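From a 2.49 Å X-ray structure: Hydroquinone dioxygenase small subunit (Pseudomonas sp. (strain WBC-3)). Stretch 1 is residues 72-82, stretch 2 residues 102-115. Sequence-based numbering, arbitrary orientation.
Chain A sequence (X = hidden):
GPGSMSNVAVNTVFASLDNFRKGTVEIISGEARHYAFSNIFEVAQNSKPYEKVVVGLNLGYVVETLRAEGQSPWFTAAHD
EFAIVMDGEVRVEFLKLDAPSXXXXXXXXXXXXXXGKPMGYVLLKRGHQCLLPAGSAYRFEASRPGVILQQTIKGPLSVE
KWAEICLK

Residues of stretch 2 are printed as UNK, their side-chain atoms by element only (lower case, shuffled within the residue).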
# COMPACT_ATOMS: atom_id res chain seq x y z
N SER A 72 -2.99 35.60 -36.92
CA SER A 72 -4.26 35.88 -36.24
C SER A 72 -4.66 37.35 -36.37
O SER A 72 -3.85 38.19 -36.77
CB SER A 72 -4.15 35.54 -34.75
OG SER A 72 -3.47 36.57 -34.05
N PRO A 73 -5.93 37.65 -36.06
CA PRO A 73 -6.38 39.03 -35.83
C PRO A 73 -5.68 39.61 -34.62
O PRO A 73 -5.23 38.84 -33.76
CB PRO A 73 -7.87 38.86 -35.51
CG PRO A 73 -8.26 37.57 -36.12
CD PRO A 73 -7.04 36.68 -36.06
N TRP A 74 -5.57 40.94 -34.54
CA TRP A 74 -5.15 41.57 -33.30
C TRP A 74 -6.18 41.32 -32.18
O TRP A 74 -7.39 41.56 -32.35
CB TRP A 74 -4.95 43.08 -33.46
CG TRP A 74 -3.72 43.51 -34.20
CD1 TRP A 74 -3.67 43.97 -35.50
CD2 TRP A 74 -2.38 43.57 -33.70
NE1 TRP A 74 -2.37 44.30 -35.82
CE2 TRP A 74 -1.56 44.07 -34.74
CE3 TRP A 74 -1.78 43.24 -32.48
CZ2 TRP A 74 -0.19 44.25 -34.59
CZ3 TRP A 74 -0.41 43.42 -32.33
CH2 TRP A 74 0.37 43.92 -33.38
N PHE A 75 -5.69 40.84 -31.04
CA PHE A 75 -6.53 40.52 -29.88
C PHE A 75 -6.22 41.48 -28.73
O PHE A 75 -5.11 42.02 -28.63
CB PHE A 75 -6.24 39.10 -29.39
CG PHE A 75 -6.63 38.03 -30.35
CD1 PHE A 75 -7.94 37.87 -30.74
CD2 PHE A 75 -5.68 37.14 -30.83
CE1 PHE A 75 -8.31 36.85 -31.62
CE2 PHE A 75 -6.03 36.11 -31.69
CZ PHE A 75 -7.35 35.97 -32.09
N THR A 76 -7.20 41.69 -27.86
CA THR A 76 -6.94 42.47 -26.67
C THR A 76 -7.93 42.13 -25.55
O THR A 76 -9.02 41.60 -25.79
CB THR A 76 -7.02 43.98 -26.98
OG1 THR A 76 -6.29 44.72 -25.98
CG2 THR A 76 -8.48 44.43 -27.03
N ALA A 77 -7.55 42.46 -24.32
CA ALA A 77 -8.45 42.27 -23.18
C ALA A 77 -8.14 43.29 -22.11
O ALA A 77 -7.10 43.93 -22.13
CB ALA A 77 -8.34 40.85 -22.63
N ALA A 78 -9.07 43.42 -21.16
CA ALA A 78 -8.92 44.38 -20.08
C ALA A 78 -8.16 43.78 -18.90
O ALA A 78 -7.83 44.47 -17.95
CB ALA A 78 -10.29 44.89 -19.63
N HIS A 79 -7.89 42.48 -18.97
CA HIS A 79 -7.14 41.79 -17.91
C HIS A 79 -6.03 40.94 -18.50
O HIS A 79 -6.01 40.70 -19.70
CB HIS A 79 -8.09 40.90 -17.13
CG HIS A 79 -8.84 39.96 -18.00
ND1 HIS A 79 -8.26 38.86 -18.58
CD2 HIS A 79 -10.13 39.96 -18.41
CE1 HIS A 79 -9.16 38.21 -19.30
NE2 HIS A 79 -10.30 38.87 -19.23
N ASP A 80 -5.11 40.49 -17.67
CA ASP A 80 -4.07 39.56 -18.13
C ASP A 80 -4.63 38.27 -18.75
O ASP A 80 -5.68 37.75 -18.33
CB ASP A 80 -3.17 39.18 -16.97
CG ASP A 80 -2.30 40.32 -16.52
OD1 ASP A 80 -2.03 41.22 -17.34
OD2 ASP A 80 -1.87 40.32 -15.34
N GLU A 81 -3.92 37.77 -19.76
CA GLU A 81 -4.17 36.47 -20.37
C GLU A 81 -2.84 35.75 -20.51
O GLU A 81 -1.78 36.37 -20.37
CB GLU A 81 -4.82 36.61 -21.74
CG GLU A 81 -6.26 37.09 -21.71
CD GLU A 81 -6.73 37.59 -23.07
OE1 GLU A 81 -6.08 38.49 -23.62
OE2 GLU A 81 -7.76 37.08 -23.58
N PHE A 82 -2.87 34.46 -20.80
CA PHE A 82 -1.63 33.74 -20.97
C PHE A 82 -1.72 32.77 -22.13
O PHE A 82 -2.80 32.28 -22.45
CB PHE A 82 -1.30 32.99 -19.69
CG PHE A 82 -1.16 33.87 -18.49
CD1 PHE A 82 0.07 34.42 -18.17
CD2 PHE A 82 -2.26 34.16 -17.69
CE1 PHE A 82 0.21 35.24 -17.05
CE2 PHE A 82 -2.14 34.99 -16.59
CZ PHE A 82 -0.90 35.53 -16.26
N UNK A 102 -10.48 49.28 -20.41
CA UNK A 102 -10.35 49.46 -18.97
C UNK A 102 -11.29 48.55 -18.19
O UNK A 102 -11.01 48.21 -17.04
c UNK A 102 -9.47 51.85 -18.79
c UNK A 102 -7.07 52.27 -18.21
c UNK A 102 -10.63 50.92 -18.58
n UNK A 102 -5.86 51.73 -17.54
c UNK A 102 -8.24 51.30 -18.10
N UNK A 103 -12.40 48.18 -18.81
CA UNK A 103 -13.44 47.39 -18.14
C UNK A 103 -13.81 46.19 -19.00
O UNK A 103 -13.61 46.19 -20.21
n UNK A 103 -14.11 51.78 -17.00
c UNK A 103 -13.63 51.14 -15.95
c UNK A 103 -14.59 50.86 -17.90
n UNK A 103 -13.79 49.84 -16.15
c UNK A 103 -14.39 49.63 -17.37
c UNK A 103 -14.69 48.26 -17.90
N UNK A 104 -14.35 45.15 -18.36
CA UNK A 104 -14.86 44.00 -19.10
C UNK A 104 -13.96 42.79 -19.06
O UNK A 104 -12.83 42.84 -18.57
N UNK A 105 -14.44 41.68 -19.60
CA UNK A 105 -13.67 40.45 -19.52
C UNK A 105 -13.75 39.66 -20.81
O UNK A 105 -14.75 39.72 -21.54
c UNK A 105 -14.05 40.29 -17.01
o UNK A 105 -15.23 38.49 -15.97
c UNK A 105 -14.16 39.60 -18.35
o UNK A 105 -13.64 39.48 -14.80
c UNK A 105 -14.33 39.35 -15.84
N UNK A 106 -12.70 38.89 -21.08
CA UNK A 106 -12.65 38.08 -22.28
C UNK A 106 -11.80 38.74 -23.34
O UNK A 106 -11.66 39.96 -23.37
N UNK A 107 -11.22 37.95 -24.22
CA UNK A 107 -10.44 38.54 -25.28
C UNK A 107 -11.39 39.18 -26.31
O UNK A 107 -12.45 38.63 -26.61
c UNK A 107 -9.44 37.55 -25.92
o UNK A 107 -9.49 37.67 -27.34
c UNK A 107 -9.75 36.13 -25.50
N UNK A 108 -11.01 40.36 -26.79
CA UNK A 108 -11.78 41.08 -27.79
C UNK A 108 -10.92 41.38 -29.01
O UNK A 108 -9.68 41.47 -28.92
c UNK A 108 -12.33 42.39 -27.19
c UNK A 108 -13.21 42.00 -24.78
c UNK A 108 -13.35 42.18 -26.11
n UNK A 108 -14.71 42.12 -26.37
c UNK A 108 -15.36 41.91 -25.24
n UNK A 108 -14.48 41.83 -24.26
N UNK A 109 -11.57 41.56 -30.16
CA UNK A 109 -10.90 42.03 -31.37
C UNK A 109 -10.41 43.46 -31.19
O UNK A 109 -11.19 44.34 -30.88
c UNK A 109 -12.18 40.54 -33.02
c UNK A 109 -13.21 40.62 -34.13
c UNK A 109 -10.93 39.80 -33.50
c UNK A 109 -11.86 41.95 -32.55
N UNK A 110 -9.11 43.69 -31.37
CA UNK A 110 -8.55 45.03 -31.16
C UNK A 110 -8.71 45.95 -32.37
O UNK A 110 -8.51 47.17 -32.26
c UNK A 110 -7.08 44.93 -30.76
N UNK A 111 -9.06 45.36 -33.52
CA UNK A 111 -9.21 46.09 -34.77
C UNK A 111 -8.11 45.84 -35.80
O UNK A 111 -7.06 45.27 -35.49
N UNK A 112 -8.36 46.28 -37.03
CA UNK A 112 -7.43 46.07 -38.14
C UNK A 112 -6.13 46.82 -37.93
O UNK A 112 -5.05 46.31 -38.24
c UNK A 112 -9.37 45.82 -39.85
o UNK A 112 -8.06 43.85 -40.26
c UNK A 112 -9.21 44.35 -40.21
c UNK A 112 -8.06 46.51 -39.47
o UNK A 112 -10.25 43.69 -40.44
N UNK A 113 -6.24 48.04 -37.43
CA UNK A 113 -5.06 48.86 -37.18
C UNK A 113 -5.12 49.47 -35.79
O UNK A 113 -5.48 50.63 -35.62
c UNK A 113 -5.38 50.60 -40.63
c UNK A 113 -4.96 49.95 -38.24
c UNK A 113 -3.74 48.74 -40.13
c UNK A 113 -5.03 49.45 -39.69
N UNK A 114 -4.78 48.66 -34.78
CA UNK A 114 -4.74 49.17 -33.41
C UNK A 114 -3.82 50.37 -33.31
O UNK A 114 -2.76 50.39 -33.93
c UNK A 114 -4.14 48.00 -32.63
c UNK A 114 -4.54 47.21 -34.85
c UNK A 114 -4.53 46.80 -33.41
N UNK A 115 -4.22 51.35 -32.51
CA UNK A 115 -3.42 52.54 -32.29
C UNK A 115 -2.58 52.44 -31.01
O UNK A 115 -3.12 52.48 -29.90
c UNK A 115 -3.47 55.05 -32.06
c UNK A 115 -4.32 53.79 -32.22
c UNK A 115 -5.25 53.86 -33.44
O HOH W 1 -9.35 42.65 -34.93
O HOH W 2 -6.99 42.79 -36.63
O HOH W 3 -11.32 42.15 -21.67

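Position 102 carries four carbons in a row ending in a nitrogen. The CA-to-CB bond points away from stretch 1. This is Lys102.

Position 103 has one carbon and then a five-membered ring of three carbons and two nitrogens. Its CA-to-CB bond also points away; the backbone O lies 3.6 Å from Ala78 CB. This is His103.

Position 104 has no side-chain atoms. Its O sits 3.4 Å from Ala78 CB. At these backbone angles a CB would jam against the preceding carbonyl O. This is Gly104.

Position 105 has three carbons, the third carrying two oxygens. Its CA is 3.7 Å from His79 NE2. This is Glu105.

Position 106 has no side-chain atoms; at phi 101° and psi 153° a CB would jam against the preceding carbonyl O. Its N donates to His79 NE2 at 3.0 Å, almost in line. This is Gly106.

Position 107 has one carbon bearing an oxygen and a carbon. The branch carbon, CB, is 2.9 Å from Glu81 OE2, a tight approach. This is Thr107.

Position 108 has one carbon and a ring of three carbons and two nitrogens. CB is 4.4 Å from Thr76 CG2, and both side chains lie on the same face of the sheet. This is His108.

Position 109 has four carbons, forked at the second. The CA-to-CB bond points away, but the end of the side chain comes nearer stretch 1. This is Leu109. Its CD2 is 3.8 Å from Pro73 CB.

Position 110 has one carbon, CB, 3.9 Å from Trp74 CB and from Thr76 CB. This is Ala110.

Position 111 has no side chain; at phi 108° and psi 167° a CB would meet the same clash. This is Gly111. Water 2 links its O to Trp74 N.

Position 112 has three carbons, the third carrying two oxygens. Its CA-to-CB bond points away. This is Glu112.

Position 113 has four carbons, forked at the second, and makes no contact. This is Leu113.

Position 114 has three carbons closing a ring onto N. They lie over a face of the Trp74 ring. This is Pro114. Its CG is 3.7 Å from the centroid of the five-membered ring, a CH-pi contact.

Position 115 has one carbon carrying two more and is out of reach. This is Val115.

The contact is a short antiparallel pairing. Thr76 N donates to His108 O at 2.7 Å, and His108 N to Thr76 O at 2.5 Å. At one end Ala110 N donates to Trp74 O at 2.9 Å, and Trp74 packs against Ala110 and Pro114. At the other, His79 NE2 accepts from Gly106 N, and water 3 bridges Ala78 N and Gly106 O.

Stretch 2 102-115: KHGEGTHLAGELPV
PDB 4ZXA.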